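Local coordinates for DUF4974 domain-containing protein (PDB 4M0N) that probably acts as a FecR-like anti-sigma factor at the membrane, the chain here comprising its FecR and FecR C-terminal regions, at residues 162-167 with 193-198. The protein carries 1 engineered substitution. Residues are numbered along the deposited sequence; the frame is centred on the assembly and turned at random.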
ATOM      1  N   PHE A 162       4.138   3.448 -10.262  1.00 24.66           N
ATOM      2  CA  PHE A 162       3.826   2.146 -10.843  1.00 25.82           C
ATOM      3  C   PHE A 162       5.082   1.617 -11.490  1.00 24.79           C
ATOM      4  O   PHE A 162       5.761   2.317 -12.221  1.00 25.96           O
ATOM      5  CB  PHE A 162       2.680   2.240 -11.847  1.00 28.36           C
ATOM      6  CG  PHE A 162       1.452   2.922 -11.299  1.00 27.40           C
ATOM      7  CD1 PHE A 162       0.858   2.485 -10.119  1.00 29.52           C
ATOM      8  CD2 PHE A 162       0.894   4.005 -11.963  1.00 30.45           C
ATOM      9  CE1 PHE A 162      -0.277   3.108  -9.609  1.00 28.33           C
ATOM     10  CE2 PHE A 162      -0.237   4.627 -11.456  1.00 27.18           C
ATOM     11  CZ  PHE A 162      -0.823   4.183 -10.287  1.00 26.93           C
ATOM     12  N   ASN A 163       5.416   0.386 -11.158  1.00 29.24           N
ATOM     13  CA  ASN A 163       6.554  -0.273 -11.759  1.00 30.24           C
ATOM     14  C   ASN A 163       6.102  -1.668 -12.116  1.00 28.30           C
ATOM     15  O   ASN A 163       6.061  -2.541 -11.268  1.00 27.26           O
ATOM     16  CB  ASN A 163       7.734  -0.286 -10.801  1.00 28.16           C
ATOM     17  CG  ASN A 163       8.959  -0.974 -11.389  1.00 36.30           C
ATOM     18  OD1 ASN A 163       9.110  -1.096 -12.613  1.00 36.39           O
ATOM     19  ND2 ASN A 163       9.851  -1.415 -10.515  1.00 32.88           N
ATOM     20  N   ARG A 164       5.739  -1.855 -13.388  1.00 30.25           N
ATOM     21  CA  ARG A 164       5.141  -3.115 -13.846  1.00 34.13           C
ATOM     22  C   ARG A 164       3.981  -3.508 -12.934  1.00 33.51           C
ATOM     23  O   ARG A 164       3.803  -4.672 -12.533  1.00 32.98           O
ATOM     24  CB  ARG A 164       6.197  -4.231 -13.929  1.00 39.13           C
ATOM     25  CG  ARG A 164       5.782  -5.359 -14.866  1.00 42.67           C
ATOM     26  CD  ARG A 164       6.914  -6.341 -15.142  1.00 49.51           C
ATOM     27  NE  ARG A 164       6.558  -7.203 -16.271  1.00 57.28           N
ATOM     28  CZ  ARG A 164       5.715  -8.234 -16.211  1.00 59.80           C
ATOM     29  NH1 ARG A 164       5.134  -8.577 -15.064  1.00 57.19           N
ATOM     30  NH2 ARG A 164       5.458  -8.937 -17.312  1.00 61.87           N
ATOM     31  N   THR A 165       3.182  -2.506 -12.584  1.00 30.14           N
ATOM     32  CA  THR A 165       2.053  -2.725 -11.719  1.00 28.28           C
ATOM     33  C   THR A 165       0.886  -3.203 -12.550  1.00 29.94           C
ATOM     34  O   THR A 165       0.585  -2.600 -13.580  1.00 29.58           O
ATOM     35  CB  THR A 165       1.657  -1.421 -11.002  1.00 26.47           C
ATOM     36  OG1 THR A 165       2.786  -0.943 -10.275  1.00 29.16           O
ATOM     37  CG2 THR A 165       0.507  -1.647 -10.059  1.00 29.00           C
ATOM     38  N   PRO A 166       0.210  -4.282 -12.120  1.00 29.41           N
ATOM     39  CA  PRO A 166      -0.953  -4.704 -12.889  1.00 31.12           C
ATOM     40  C   PRO A 166      -2.052  -3.636 -12.903  1.00 32.88           C
ATOM     41  O   PRO A 166      -2.290  -3.002 -11.877  1.00 28.50           O
ATOM     42  CB  PRO A 166      -1.438  -5.944 -12.136  1.00 33.60           C
ATOM     43  CG  PRO A 166      -0.240  -6.438 -11.409  1.00 35.10           C
ATOM     44  CD  PRO A 166       0.514  -5.215 -11.024  1.00 32.42           C
ATOM     45  N   ILE A 167      -2.698  -3.466 -14.054  1.00 32.68           N
ATOM     46  CA  ILE A 167      -3.773  -2.473 -14.224  1.00 31.29           C
ATOM     47  C   ILE A 167      -4.883  -2.637 -13.169  1.00 31.03           C
ATOM     48  O   ILE A 167      -5.385  -1.645 -12.657  1.00 27.19           O
ATOM     49  CB  ILE A 167      -4.314  -2.437 -15.685  1.00 35.47           C
ATOM     50  CG1 ILE A 167      -5.331  -1.305 -15.893  1.00 32.68           C
ATOM     51  CG2 ILE A 167      -4.942  -3.766 -16.092  1.00 34.90           C
ATOM     52  CD1 ILE A 167      -4.805   0.086 -15.634  1.00 34.85           C
ATOM     53  N   TYR A 193       0.490  -4.094 -17.721  1.00 35.57           N
ATOM     54  CA  TYR A 193       1.317  -3.715 -16.586  1.00 36.49           C
ATOM     55  C   TYR A 193       1.706  -2.250 -16.771  1.00 35.38           C
ATOM     56  O   TYR A 193       2.079  -1.827 -17.876  1.00 35.81           O
ATOM     57  CB  TYR A 193       2.547  -4.616 -16.503  1.00 37.95           C
ATOM     58  CG  TYR A 193       2.195  -6.051 -16.191  1.00 38.19           C
ATOM     59  CD1 TYR A 193       1.717  -6.400 -14.934  1.00 40.59           C
ATOM     60  CD2 TYR A 193       2.328  -7.058 -17.152  1.00 42.98           C
ATOM     61  CE1 TYR A 193       1.372  -7.702 -14.636  1.00 40.94           C
ATOM     62  CE2 TYR A 193       1.988  -8.371 -16.862  1.00 42.15           C
ATOM     63  CZ  TYR A 193       1.514  -8.688 -15.605  1.00 44.45           C
ATOM     64  OH  TYR A 193       1.174  -9.977 -15.278  1.00 51.69           O
ATOM     65  N   ILE A 194       1.586  -1.472 -15.698  1.00 29.49           N
ATOM     66  CA  ILE A 194       1.762  -0.036 -15.778  1.00 30.42           C
ATOM     67  C   ILE A 194       3.081   0.420 -15.173  1.00 27.98           C
ATOM     68  O   ILE A 194       3.523  -0.093 -14.125  1.00 28.68           O
ATOM     69  CB  ILE A 194       0.605   0.696 -15.076  1.00 30.98           C
ATOM     70  CG1 ILE A 194      -0.748   0.180 -15.592  1.00 32.29           C
ATOM     71  CG2 ILE A 194       0.732   2.203 -15.221  1.00 33.91           C
ATOM     72  CD1 ILE A 194      -1.005   0.382 -17.065  1.00 33.00           C
ATOM     73  N   TYR A 195       3.695   1.387 -15.845  1.00 32.43           N
ATOM     74  CA  TYR A 195       4.920   2.031 -15.384  1.00 36.44           C
ATOM     75  C   TYR A 195       4.693   3.531 -15.327  1.00 37.87           C
ATOM     76  O   TYR A 195       4.001   4.094 -16.178  1.00 37.17           O
ATOM     77  CB  TYR A 195       6.077   1.756 -16.357  1.00 39.43           C
ATOM     78  CG  TYR A 195       6.434   0.293 -16.507  1.00 40.16           C
ATOM     79  CD1 TYR A 195       5.682  -0.550 -17.328  1.00 40.38           C
ATOM     80  CD2 TYR A 195       7.530  -0.243 -15.842  1.00 41.21           C
ATOM     81  CE1 TYR A 195       6.009  -1.886 -17.471  1.00 40.36           C
ATOM     82  CE2 TYR A 195       7.872  -1.579 -15.978  1.00 40.15           C
ATOM     83  CZ  TYR A 195       7.107  -2.400 -16.785  1.00 44.71           C
ATOM     84  OH  TYR A 195       7.455  -3.731 -16.914  1.00 48.51           O
ATOM     85  N   GLY A 196       5.299   4.177 -14.338  1.00 37.64           N
ATOM     86  CA  GLY A 196       5.318   5.636 -14.289  1.00 34.64           C
ATOM     87  C   GLY A 196       5.220   6.206 -12.895  1.00 30.94           C
ATOM     88  O   GLY A 196       4.886   5.511 -11.946  1.00 32.90           O
ATOM     89  N   GLU A 197       5.564   7.483 -12.791  1.00 31.84           N
ATOM     90  CA  GLU A 197       5.499   8.237 -11.555  1.00 29.52           C
ATOM     91  C   GLU A 197       4.687   9.461 -11.863  1.00 29.04           C
ATOM     92  O   GLU A 197       4.935  10.124 -12.866  1.00 30.43           O
ATOM     93  CB  GLU A 197       6.887   8.694 -11.100  1.00 33.04           C
ATOM     94  CG  GLU A 197       7.797   7.583 -10.633  1.00 35.42           C
ATOM     95  CD  GLU A 197       9.190   8.091 -10.386  1.00 42.52           C
ATOM     96  OE1 GLU A 197       9.337   8.968  -9.512  1.00 37.09           O
ATOM     97  OE2 GLU A 197      10.119   7.627 -11.087  1.00 48.07           O
ATOM     98  N   HIS A 198       3.740   9.767 -10.987  1.00 28.13           N
ATOM     99  CA  HIS A 198       2.828  10.878 -11.183  1.00 27.00           C
ATOM    100  C   HIS A 198       2.759  11.662  -9.895  1.00 25.24           C
ATOM    101  O   HIS A 198       2.369  11.121  -8.882  1.00 30.57           O
ATOM    102  CB  HIS A 198       1.441  10.356 -11.556  1.00 26.02           C
ATOM    103  CG  HIS A 198       1.438   9.428 -12.730  1.00 29.23           C
ATOM    104  ND1 HIS A 198       1.433   9.879 -14.035  1.00 32.19           N
ATOM    105  CD2 HIS A 198       1.437   8.077 -12.800  1.00 29.42           C
ATOM    106  CE1 HIS A 198       1.445   8.843 -14.855  1.00 31.07           C
ATOM    107  NE2 HIS A 198       1.447   7.741 -14.133  1.00 31.72           N
TER
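The guanidinium of Arg164 lies flat on one face of the Tyr193 ring, a cation-pi stack with planes 28° apart and NH1 over the ring centre; Arg164 CZ stands 4.0 Å from the ring centroid. Near the plane of that ring, at its edge, comes the backbone of Thr165, while Pro166 CG meets Tyr193 CE1 at 3.8 Å. CG of Arg164 is anti to the backbone N (chi1 -158°), and the chain stays extended from there to NE, which carries the guanidinium out to the Tyr193 ring. Its backbone N sits over one face of Tyr195, toward the rim, and its CB, CG and CD run past Tyr195 OH.

Ile194, beside Phe162, brings CG2 to 3.7 Å from Phe162 CD2 and meets Ile167 CD1 with CG1 and CD1; Val170 of helix 167-178 also packs on Ile194 and Phe162. An alanine here, lacking CG1, CG2 and CD1, would probably open a gap beside Phe162 CD2 and Ile167 CD1 and weaken the packing on Val170.

Paired backbone bonds join Phe162 with Gly196 and Thr165 with Ile194. Between these pairs the register slips by one, Arg164 and Thr165 both facing Ile194: a G1 beta bulge in a two-stranded antiparallel sheet of the FecR C-terminal region.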